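Local structure of secretin XcpQ (Pseudomonas aeruginosa, 4E9J) at residues 126-131 with 169-174; 177-182 with 232-237; 189-194 with 219-224; 208-213 with 227-232. The protein forms the outer-membrane channel of the type II secretion system, through which proteins are exported, the chain here comprising its periplasmic N0, N1 and N2 domains. One frame throughout, in Å; residues are numbered along the deposited sequence.

Contact 1: 126-131 with 169-174; sequences SELIPL and QLDQKG
L128 and L170 bring their CA atoms to 7.4 Å where helix 125-132, kinked at P130, passes the C-terminal part of helix 157-171. These are the two helices of N1, a domain with the βαββα order of the KH-like secretin modules, and the contact joins the two helices mainly through three leucines. In L128 the CG stands anti to the carbonyl carbon (chi1 -56°); CD1 continues the chain away from CA, and the second branch, CD2, comes to 3.9 Å from CB of L170. The two side chains do not meet end on; they lie side by side, running in opposite senses, so that the CD2 methyl of L128 rests near the root of L170. L170 in turn sends its CD1 back across the groove to the root of L131, with CB of that residue 3.9 Å away. The interlock is therefore reciprocal, each helix receiving a methyl beside a CB of the other. P130 has no N-H to give, and L131 N bonds three residues back, to L128 O (2.9 Å); L128 and L131 both point toward the second helix. E127 forms a salt bridge with R184 of the second subunit. D171 lies beside L128: its OD1 is 4.5 Å from CD1 of L128, while the carboxylate is gripped by two backbone amides, OD1 by S123 N and OD2 by Q122 N.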
loop_
_atom_site.group_PDB
_atom_site.type_symbol
_atom_site.label_atom_id
_atom_site.label_comp_id
_atom_site.label_asym_id
_atom_site.label_seq_id
_atom_site.Cartn_x
_atom_site.Cartn_y
_atom_site.Cartn_z
ATOM N N SER A 126 -6.151 0.805 10.905
ATOM C CA SER A 126 -4.852 0.981 10.241
ATOM C C SER A 126 -3.771 0.059 10.790
ATOM O O SER A 126 -2.929 -0.373 10.031
ATOM C CB SER A 126 -4.380 2.433 10.346
ATOM O OG SER A 126 -4.222 2.795 11.709
ATOM N N GLU A 127 -3.801 -0.261 12.085
ATOM C CA GLU A 127 -2.802 -1.147 12.676
ATOM C C GLU A 127 -2.973 -2.628 12.285
ATOM O O GLU A 127 -2.006 -3.376 12.392
ATOM C CB GLU A 127 -2.787 -0.963 14.192
ATOM C CG GLU A 127 -2.336 0.435 14.580
ATOM C CD GLU A 127 -2.415 0.776 16.053
ATOM O OE1 GLU A 127 -2.798 -0.113 16.847
ATOM O OE2 GLU A 127 -2.087 1.933 16.414
ATOM N N LEU A 128 -4.188 -3.071 11.873
ATOM C CA LEU A 128 -4.406 -4.460 11.477
ATOM C C LEU A 128 -4.082 -4.678 10.001
ATOM O O LEU A 128 -3.708 -5.790 9.662
ATOM C CB LEU A 128 -5.853 -4.906 11.774
ATOM C CG LEU A 128 -6.325 -4.746 13.230
ATOM C CD1 LEU A 128 -7.760 -5.154 13.367
ATOM C CD2 LEU A 128 -5.486 -5.614 14.205
ATOM N N ILE A 129 -4.175 -3.636 9.142
ATOM C CA ILE A 129 -3.948 -3.726 7.682
ATOM C C ILE A 129 -2.654 -4.493 7.294
ATOM O O ILE A 129 -2.727 -5.439 6.499
ATOM C CB ILE A 129 -3.995 -2.307 7.018
ATOM C CG1 ILE A 129 -5.406 -1.643 7.087
ATOM C CG2 ILE A 129 -3.426 -2.344 5.579
ATOM C CD1 ILE A 129 -6.323 -1.748 5.875
ATOM N N PRO A 130 -1.451 -4.134 7.814
ATOM C CA PRO A 130 -0.251 -4.911 7.415
ATOM C C PRO A 130 -0.267 -6.366 7.904
ATOM O O PRO A 130 0.420 -7.217 7.331
ATOM C CB PRO A 130 0.934 -4.108 7.967
ATOM C CG PRO A 130 0.349 -2.929 8.707
ATOM C CD PRO A 130 -1.132 -3.072 8.789
ATOM N N LEU A 131 -1.073 -6.668 8.938
ATOM C CA LEU A 131 -1.149 -8.031 9.457
ATOM C C LEU A 131 -2.132 -8.903 8.657
ATOM O O LEU A 131 -2.030 -10.126 8.688
ATOM C CB LEU A 131 -1.544 -7.988 10.923
ATOM C CG LEU A 131 -0.767 -6.979 11.803
ATOM C CD1 LEU A 131 -1.231 -7.071 13.223
ATOM C CD2 LEU A 131 0.745 -7.180 11.696
ATOM N N GLN A 169 -9.492 -12.309 16.174
ATOM C CA GLN A 169 -8.449 -12.752 17.100
ATOM C C GLN A 169 -7.393 -11.661 17.278
ATOM O O GLN A 169 -6.970 -11.410 18.403
ATOM C CB GLN A 169 -7.799 -14.062 16.619
ATOM N N LEU A 170 -6.958 -11.021 16.163
ATOM C CA LEU A 170 -5.941 -9.952 16.226
ATOM C C LEU A 170 -6.461 -8.758 17.010
ATOM O O LEU A 170 -5.711 -8.163 17.784
ATOM C CB LEU A 170 -5.504 -9.460 14.848
ATOM C CG LEU A 170 -4.663 -10.369 14.017
ATOM C CD1 LEU A 170 -4.569 -9.832 12.571
ATOM C CD2 LEU A 170 -3.327 -10.571 14.638
ATOM N N ASP A 171 -7.741 -8.409 16.812
ATOM C CA ASP A 171 -8.390 -7.285 17.510
ATOM C C ASP A 171 -8.395 -7.390 19.049
ATOM O O ASP A 171 -8.463 -6.361 19.726
ATOM C CB ASP A 171 -9.834 -7.118 17.017
ATOM C CG ASP A 171 -10.458 -5.826 17.459
ATOM O OD1 ASP A 171 -9.791 -4.787 17.354
ATOM O OD2 ASP A 171 -11.615 -5.855 17.941
ATOM N N GLN A 172 -8.320 -8.611 19.594
ATOM C CA GLN A 172 -8.275 -8.821 21.047
ATOM C C GLN A 172 -6.887 -8.541 21.628
ATOM O O GLN A 172 -6.773 -8.376 22.835
ATOM C CB GLN A 172 -8.715 -10.261 21.423
ATOM N N LYS A 173 -5.834 -8.507 20.788
ATOM C CA LYS A 173 -4.456 -8.239 21.231
ATOM C C LYS A 173 -4.272 -6.752 21.547
ATOM O O LYS A 173 -4.865 -5.905 20.876
ATOM C CB LYS A 173 -3.454 -8.689 20.153
ATOM N N GLY A 174 -3.464 -6.453 22.563
ATOM C CA GLY A 174 -3.217 -5.084 23.012
ATOM C C GLY A 174 -2.224 -4.290 22.171
ATOM O O GLY A 174 -2.300 -3.062 22.121
#

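Contact 2: 177-182 with 232-237; sequences DYSVIN and KLVQLA
I181 and S179 reach from one face of strand 178-182 to V234 and A237 on helix 227-240, which runs almost parallel to the strand (6° between segment axes, 9.7 Å apart). The strand and helix are the first and last elements of the βαββα module of N2. The apolar packing centres on CD1 of I181. With CG1 anti to the carbonyl carbon (chi1 -57°) and the chain extended beyond it, this methyl projects between successive turns of the helix, 3.4 Å from A237 CB and 4.1 Å from V234 CG1. It also lies 3.9 Å from V234 O, so part of its surroundings is helix backbone. V234 meets the strand with both branches: CG1 faces I181, while CG2 comes to 3.4 Å from S179 CB. Both 3.4 Å carbon pairs are closer than usual van der Waals contact.

Polar interactions lead out of the pair. OG of S179 passes alongside V234 CG2 but hydrogen-bonds to OG of S179 in the second subunit, whose strand pairs antiparallel with residues 178-180 and continues the sheet. At the ends of that ladder D177 OD1 bonds to N182 ND2 of the second subunit.

Side-chain hydrocarbon thus makes most of the contact between strand and helix, whereas the one polar side chain among the touching residues uses its hydroxyl for dimer pairing.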
loop_
_atom_site.group_PDB
_atom_site.type_symbol
_atom_site.label_atom_id
_atom_site.label_comp_id
_atom_site.label_asym_id
_atom_site.label_seq_id
_atom_site.Cartn_x
_atom_site.Cartn_y
_atom_site.Cartn_z
ATOM N N ASP A 177 2.521 -4.160 17.196
ATOM C CA ASP A 177 3.906 -3.890 16.771
ATOM C C ASP A 177 4.400 -5.206 16.207
ATOM O O ASP A 177 3.942 -6.259 16.642
ATOM C CB ASP A 177 4.786 -3.461 17.960
ATOM C CG ASP A 177 4.477 -2.062 18.476
ATOM O OD1 ASP A 177 3.693 -1.336 17.810
ATOM O OD2 ASP A 177 5.086 -1.651 19.485
ATOM N N TYR A 178 5.319 -5.183 15.282
ATOM C CA TYR A 178 5.748 -6.442 14.689
ATOM C C TYR A 178 7.149 -6.364 14.146
ATOM O O TYR A 178 7.661 -5.253 13.994
ATOM C CB TYR A 178 4.755 -6.848 13.577
ATOM C CG TYR A 178 4.606 -5.843 12.449
ATOM C CD1 TYR A 178 3.662 -4.843 12.511
ATOM C CD2 TYR A 178 5.364 -5.945 11.291
ATOM C CE1 TYR A 178 3.447 -3.977 11.447
ATOM C CE2 TYR A 178 5.175 -5.069 10.224
ATOM C CZ TYR A 178 4.176 -4.116 10.288
ATOM O OH TYR A 178 3.931 -3.232 9.269
ATOM N N SER A 179 7.799 -7.558 13.971
ATOM C CA SER A 179 9.101 -7.740 13.326
ATOM C C SER A 179 8.910 -8.588 12.077
ATOM O O SER A 179 8.077 -9.497 12.069
ATOM C CB SER A 179 10.109 -8.412 14.244
ATOM O OG SER A 179 10.524 -7.465 15.202
ATOM N N VAL A 180 9.663 -8.274 11.032
ATOM C CA VAL A 180 9.634 -8.977 9.756
ATOM C C VAL A 180 10.974 -9.675 9.496
ATOM O O VAL A 180 12.026 -9.048 9.634
ATOM C CB VAL A 180 9.286 -7.987 8.641
ATOM C CG1 VAL A 180 9.445 -8.633 7.275
ATOM C CG2 VAL A 180 7.885 -7.431 8.845
ATOM N N ILE A 181 10.917 -10.978 9.116
ATOM C CA ILE A 181 12.083 -11.794 8.770
ATOM C C ILE A 181 11.914 -12.348 7.378
ATOM O O ILE A 181 11.016 -13.150 7.160
ATOM C CB ILE A 181 12.327 -12.937 9.746
ATOM C CG1 ILE A 181 12.475 -12.426 11.150
ATOM C CG2 ILE A 181 13.581 -13.764 9.326
ATOM C CD1 ILE A 181 12.387 -13.500 12.142
ATOM N N ASN A 182 12.797 -11.971 6.467
ATOM C CA ASN A 182 12.814 -12.441 5.085
ATOM C C ASN A 182 13.644 -13.703 5.093
ATOM O O ASN A 182 14.827 -13.631 5.319
ATOM C CB ASN A 182 13.466 -11.404 4.190
ATOM C CG ASN A 182 12.717 -10.116 4.212
ATOM O OD1 ASN A 182 11.714 -9.975 3.553
ATOM N ND2 ASN A 182 13.146 -9.170 5.022
ATOM N N LYS A 232 12.296 -12.532 21.550
ATOM C CA LYS A 232 12.790 -13.905 21.647
ATOM C C LYS A 232 12.336 -14.752 20.452
ATOM O O LYS A 232 13.124 -15.531 19.935
ATOM C CB LYS A 232 12.352 -14.554 22.968
ATOM N N LEU A 233 11.088 -14.607 19.999
ATOM C CA LEU A 233 10.621 -15.404 18.851
ATOM C C LEU A 233 11.383 -15.016 17.580
ATOM O O LEU A 233 11.659 -15.884 16.753
ATOM C CB LEU A 233 9.108 -15.284 18.657
ATOM C CG LEU A 233 8.483 -16.227 17.595
ATOM C CD1 LEU A 233 8.725 -17.671 17.918
ATOM C CD2 LEU A 233 7.010 -15.990 17.479
ATOM N N VAL A 234 11.791 -13.733 17.464
ATOM C CA VAL A 234 12.621 -13.265 16.337
ATOM C C VAL A 234 13.968 -14.032 16.343
ATOM O O VAL A 234 14.396 -14.527 15.302
ATOM C CB VAL A 234 12.809 -11.724 16.317
ATOM C CG1 VAL A 234 13.853 -11.293 15.295
ATOM C CG2 VAL A 234 11.479 -11.023 16.029
ATOM N N GLN A 235 14.598 -14.178 17.522
ATOM C CA GLN A 235 15.859 -14.918 17.637
ATOM C C GLN A 235 15.664 -16.383 17.257
ATOM O O GLN A 235 16.463 -16.910 16.498
ATOM C CB GLN A 235 16.442 -14.815 19.066
ATOM N N LEU A 236 14.594 -17.022 17.772
ATOM C CA LEU A 236 14.237 -18.417 17.466
ATOM C C LEU A 236 14.004 -18.606 15.965
ATOM O O LEU A 236 14.441 -19.614 15.424
ATOM C CB LEU A 236 12.967 -18.846 18.226
ATOM C CG LEU A 236 12.635 -20.362 18.161
ATOM C CD1 LEU A 236 13.678 -21.198 18.903
ATOM C CD2 LEU A 236 11.253 -20.665 18.729
ATOM N N ALA A 237 13.268 -17.675 15.316
ATOM C CA ALA A 237 13.019 -17.708 13.864
ATOM C C ALA A 237 14.316 -17.644 13.076
ATOM O O ALA A 237 14.482 -18.393 12.104
ATOM C CB ALA A 237 12.102 -16.571 13.459
#

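Contact 3: 189-194 with 219-224; sequences MDAAEV and NRLIIL
ND2 of N219, two residues ahead of the L221 that meets A191 and A192, is held by two backbone carbonyls, G186 O and L183 O. OD1 of the same amide receives the N-H of V188, the first residue of helix 188-201, so both ends of the group are engaged and its rotation is fixed. The start of the helix is in this way tied to the start of strand 220-224. N219 has positive phi and psi (52° each), and together with R220 it faces D215 in a G1 beta bulge within the hairpin of strands 211-215 and 220-224. R220 then turns to the other face of the sheet, where its NE forms a salt bridge with OD2 of D215 and its NH2 reaches Y178 OH of the second subunit.

This hairpin and the helix before it are consecutive parts of the βαββα fold of N2. Between 189-194 and 219-224 the packing rests on a single large side chain. L221 has CG anti to the carbonyl carbon (chi1 -59°) and holds its two methyls out to neighbouring alanines: CD1 lies 4.2 Å from A191 CB, and CD2 lies 4.4 Å from A192 CB. CD2 also sits 4.3 Å from A192 N, beside the helix backbone that the small residues leave accessible. Around the same leucine pack V212 of the adjoining strand, L183, and A237 from helix 227-240.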
loop_
_atom_site.group_PDB
_atom_site.type_symbol
_atom_site.label_atom_id
_atom_site.label_comp_id
_atom_site.label_asym_id
_atom_site.label_seq_id
_atom_site.Cartn_x
_atom_site.Cartn_y
_atom_site.Cartn_z
ATOM N N MET A 189 6.322 -21.776 5.117
ATOM C CA MET A 189 5.285 -22.583 5.763
ATOM C C MET A 189 5.890 -23.570 6.739
ATOM O O MET A 189 5.278 -23.843 7.772
ATOM C CB MET A 189 4.412 -23.308 4.729
ATOM C CG MET A 189 3.778 -22.399 3.684
ATOM S SD MET A 189 2.982 -20.898 4.343
ATOM C CE MET A 189 1.592 -21.619 5.161
ATOM N N ASP A 190 7.102 -24.057 6.471
ATOM C CA ASP A 190 7.759 -24.960 7.408
ATOM C C ASP A 190 8.167 -24.186 8.640
ATOM O O ASP A 190 7.953 -24.658 9.749
ATOM C CB ASP A 190 9.023 -25.587 6.806
ATOM C CG ASP A 190 8.777 -26.638 5.766
ATOM O OD1 ASP A 190 7.641 -27.151 5.700
ATOM O OD2 ASP A 190 9.710 -26.928 4.999
ATOM N N ALA A 191 8.795 -23.009 8.440
ATOM C CA ALA A 191 9.252 -22.196 9.570
ATOM C C ALA A 191 8.081 -21.827 10.474
ATOM O O ALA A 191 8.189 -21.960 11.686
ATOM C CB ALA A 191 9.932 -20.931 9.061
ATOM N N ALA A 192 6.949 -21.399 9.881
ATOM C CA ALA A 192 5.772 -21.020 10.681
ATOM C C ALA A 192 5.251 -22.192 11.516
ATOM O O ALA A 192 5.039 -22.031 12.707
ATOM C CB ALA A 192 4.668 -20.475 9.775
ATOM N N GLU A 193 5.147 -23.384 10.910
ATOM C CA GLU A 193 4.692 -24.603 11.598
ATOM C C GLU A 193 5.620 -24.996 12.751
ATOM O O GLU A 193 5.145 -25.310 13.825
ATOM C CB GLU A 193 4.545 -25.760 10.577
ATOM C CG GLU A 193 3.679 -26.918 11.052
ATOM C CD GLU A 193 3.557 -28.015 10.012
ATOM O OE1 GLU A 193 4.568 -28.713 9.767
ATOM O OE2 GLU A 193 2.466 -28.152 9.414
ATOM N N VAL A 194 6.938 -24.950 12.547
ATOM C CA VAL A 194 7.901 -25.267 13.621
ATOM C C VAL A 194 7.767 -24.282 14.789
ATOM O O VAL A 194 7.796 -24.683 15.952
ATOM C CB VAL A 194 9.344 -25.274 13.053
ATOM C CG1 VAL A 194 10.386 -25.202 14.168
ATOM C CG2 VAL A 194 9.578 -26.513 12.218
ATOM N N ASN A 219 8.055 -14.853 0.961
ATOM C CA ASN A 219 8.782 -15.817 1.765
ATOM C C ASN A 219 9.319 -15.176 3.042
ATOM O O ASN A 219 10.522 -15.266 3.342
ATOM C CB ASN A 219 9.909 -16.497 0.957
ATOM C CG ASN A 219 10.317 -17.819 1.574
ATOM O OD1 ASN A 219 9.479 -18.638 1.866
ATOM N ND2 ASN A 219 11.586 -18.068 1.828
ATOM N N ARG A 220 8.426 -14.520 3.779
ATOM C CA ARG A 220 8.797 -13.841 5.024
ATOM C C ARG A 220 7.805 -14.105 6.165
ATOM O O ARG A 220 6.631 -14.420 5.932
ATOM C CB ARG A 220 8.943 -12.345 4.751
ATOM C CG ARG A 220 7.656 -11.634 4.572
ATOM C CD ARG A 220 7.837 -10.171 4.219
ATOM N NE ARG A 220 6.539 -9.500 4.251
ATOM C CZ ARG A 220 6.338 -8.189 4.354
ATOM N NH1 ARG A 220 5.105 -7.706 4.418
ATOM N NH2 ARG A 220 7.369 -7.354 4.416
ATOM N N LEU A 221 8.288 -13.957 7.404
ATOM C CA LEU A 221 7.497 -14.132 8.608
ATOM C C LEU A 221 7.243 -12.789 9.229
ATOM O O LEU A 221 8.151 -11.956 9.299
ATOM C CB LEU A 221 8.266 -14.963 9.651
ATOM C CG LEU A 221 8.684 -16.356 9.238
ATOM C CD1 LEU A 221 9.515 -16.995 10.332
ATOM C CD2 LEU A 221 7.483 -17.204 8.898
ATOM N N ILE A 222 6.043 -12.611 9.763
ATOM C CA ILE A 222 5.671 -11.415 10.532
ATOM C C ILE A 222 5.464 -11.914 11.951
ATOM O O ILE A 222 4.663 -12.813 12.147
ATOM C CB ILE A 222 4.433 -10.751 9.969
ATOM C CG1 ILE A 222 4.700 -10.247 8.546
ATOM C CG2 ILE A 222 3.968 -9.615 10.876
ATOM C CD1 ILE A 222 3.412 -10.007 7.737
ATOM N N ILE A 223 6.265 -11.428 12.897
ATOM C CA ILE A 223 6.222 -11.864 14.284
ATOM C C ILE A 223 5.584 -10.769 15.136
ATOM O O ILE A 223 6.034 -9.622 15.109
ATOM C CB ILE A 223 7.646 -12.168 14.787
ATOM C CG1 ILE A 223 8.446 -13.071 13.806
ATOM C CG2 ILE A 223 7.604 -12.756 16.235
ATOM C CD1 ILE A 223 7.745 -14.405 13.424
ATOM N N LEU A 224 4.575 -11.139 15.930
ATOM C CA LEU A 224 3.859 -10.227 16.816
ATOM C C LEU A 224 3.942 -10.725 18.224
ATOM O O LEU A 224 4.296 -11.879 18.459
ATOM C CB LEU A 224 2.418 -10.157 16.415
ATOM C CG LEU A 224 2.207 -9.512 15.062
ATOM C CD1 LEU A 224 1.561 -10.518 14.114
ATOM C CD2 LEU A 224 1.424 -8.236 15.199
#

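Contact 4: 208-213 with 227-232; sequences AGAQVI and PQARAK
The CB atoms of A210 and A229 each point toward the opposite segment and pass alongside each other, running in nearly opposite directions, between the run-in to strand 211-215 and the first turn of helix 227-240. The methyls lie 4.3 Å apart, and A210 CB is also drawn over the helix backbone, 4.0 Å from A229 O and 4.2 Å from R230 N. With no more than a methyl on either side the backbones come close: the CA atoms of A210 and R230 are 5.3 Å apart. A229 has a second neighbour on the loop, the carbonyl oxygen of A208, which lies 3.5 Å from its CB; the side chain of A208 starts off away from the helix. Between the two loop alanines the chain turns at G209, whose phi of 105° lies in a region readily open to glycine, and A210 then leads on, extended, into the strand.

R230 behaves differently. Its CG lies anti to the backbone N (chi1 -171°), which takes the side chain along the helix flank away from the loop. The guanidinium folds back over the start of its own helix, where P227 CA sits 3.7 Å above the guanidinium plane, nearer its margin than its centre. NH2 is hydrogen-bonded to G225 O, and Q238 of the second subunit packs on R230 and P227. This close alanine packing joins the loop leading into the second strand to the last helix of N2, whose βαββα arrangement places both helices on one face of a three-stranded antiparallel sheet, as in KH-like domains.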
loop_
_atom_site.group_PDB
_atom_site.type_symbol
_atom_site.label_atom_id
_atom_site.label_comp_id
_atom_site.label_asym_id
_atom_site.label_seq_id
_atom_site.Cartn_x
_atom_site.Cartn_y
_atom_site.Cartn_z
ATOM N N ALA A 208 6.820 -17.376 24.632
ATOM C CA ALA A 208 5.399 -17.617 24.919
ATOM C C ALA A 208 4.651 -16.287 24.931
ATOM O O ALA A 208 5.127 -15.319 25.519
ATOM C CB ALA A 208 5.252 -18.305 26.283
ATOM N N GLY A 209 3.535 -16.231 24.225
ATOM C CA GLY A 209 2.764 -15.007 24.080
ATOM C C GLY A 209 2.960 -14.393 22.711
ATOM O O GLY A 209 2.099 -13.641 22.268
ATOM N N ALA A 210 4.091 -14.699 22.021
ATOM C CA ALA A 210 4.324 -14.177 20.679
ATOM C C ALA A 210 3.515 -14.990 19.652
ATOM O O ALA A 210 2.958 -16.020 19.995
ATOM C CB ALA A 210 5.801 -14.194 20.351
ATOM N N GLN A 211 3.379 -14.481 18.430
ATOM C CA GLN A 211 2.560 -15.114 17.380
ATOM C C GLN A 211 3.263 -14.906 16.034
ATOM O O GLN A 211 4.029 -13.948 15.925
ATOM C CB GLN A 211 1.157 -14.483 17.416
ATOM C CG GLN A 211 0.252 -14.756 16.205
ATOM C CD GLN A 211 -1.090 -14.069 16.317
ATOM O OE1 GLN A 211 -1.484 -13.566 17.369
ATOM N NE2 GLN A 211 -1.838 -14.044 15.232
ATOM N N VAL A 212 3.050 -15.822 15.054
ATOM C CA VAL A 212 3.672 -15.798 13.710
ATOM C C VAL A 212 2.592 -15.651 12.681
ATOM O O VAL A 212 1.600 -16.354 12.804
ATOM C CB VAL A 212 4.418 -17.136 13.369
ATOM C CG1 VAL A 212 5.179 -17.021 12.048
ATOM C CG2 VAL A 212 5.370 -17.571 14.451
ATOM N N ILE A 213 2.807 -14.839 11.622
ATOM C CA ILE A 213 1.951 -14.760 10.444
ATOM C C ILE A 213 2.898 -15.046 9.262
ATOM O O ILE A 213 3.885 -14.322 9.064
ATOM C CB ILE A 213 1.228 -13.403 10.263
ATOM C CG1 ILE A 213 0.121 -13.246 11.354
ATOM C CG2 ILE A 213 0.643 -13.277 8.850
ATOM C CD1 ILE A 213 -0.512 -11.862 11.457
ATOM N N PRO A 227 6.741 -6.952 23.697
ATOM C CA PRO A 227 8.132 -6.702 23.265
ATOM C C PRO A 227 9.205 -7.749 23.532
ATOM O O PRO A 227 9.954 -8.093 22.622
ATOM C CB PRO A 227 8.484 -5.363 23.920
ATOM C CG PRO A 227 7.235 -4.745 24.302
ATOM C CD PRO A 227 6.144 -5.767 24.347
ATOM N N GLN A 228 9.342 -8.230 24.770
ATOM C CA GLN A 228 10.399 -9.210 25.069
ATOM C C GLN A 228 10.134 -10.562 24.436
ATOM O O GLN A 228 11.079 -11.186 23.957
ATOM C CB GLN A 228 10.646 -9.346 26.597
ATOM C CG GLN A 228 11.594 -8.274 27.163
ATOM C CD GLN A 228 11.085 -6.864 26.949
ATOM O OE1 GLN A 228 10.159 -6.405 27.630
ATOM N NE2 GLN A 228 11.653 -6.145 25.985
ATOM N N ALA A 229 8.879 -11.042 24.453
ATOM C CA ALA A 229 8.538 -12.338 23.835
ATOM C C ALA A 229 8.727 -12.272 22.318
ATOM O O ALA A 229 9.372 -13.132 21.754
ATOM C CB ALA A 229 7.120 -12.732 24.172
ATOM N N ARG A 230 8.308 -11.172 21.701
ATOM C CA ARG A 230 8.507 -10.939 20.263
ATOM C C ARG A 230 10.018 -10.908 19.944
ATOM O O ARG A 230 10.476 -11.514 18.961
ATOM C CB ARG A 230 7.860 -9.620 19.891
ATOM C CG ARG A 230 7.782 -9.313 18.414
ATOM C CD ARG A 230 6.973 -8.066 18.215
ATOM N NE ARG A 230 7.743 -6.834 18.469
ATOM C CZ ARG A 230 7.406 -5.825 19.277
ATOM N NH1 ARG A 230 8.189 -4.754 19.373
ATOM N NH2 ARG A 230 6.286 -5.872 19.990
ATOM N N ALA A 231 10.805 -10.269 20.818
ATOM C CA ALA A 231 12.248 -10.244 20.612
ATOM C C ALA A 231 12.852 -11.662 20.683
ATOM O O ALA A 231 13.748 -11.986 19.889
ATOM C CB ALA A 231 12.908 -9.307 21.613
ATOM N N LYS A 232 12.296 -12.532 21.550
ATOM C CA LYS A 232 12.790 -13.905 21.647
ATOM C C LYS A 232 12.336 -14.752 20.452
ATOM O O LYS A 232 13.124 -15.531 19.935
ATOM C CB LYS A 232 12.352 -14.554 22.968
#

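Contact 1 comes first along the chain and closes within N1; contacts 2, 3 and 4 all follow in N2, where contact 2 joins the first strand to the last helix and thereby spans the other two, whose segments alternate. Contacts 2 and 4 share helix 227-240 and K232, with centres about 7 Å apart; contact 3 is about 9 Å from contact 2 and about 12 Å from contact 4. These three lie on the helical face of the sheet. Contact 1, with its centre 15 to 17 Å from theirs, approaches the other face: L131 packs on Y178, I222, L224 and I213. N1 and N2 are thereby packed directly together, beside a sheet that continues into the second subunit.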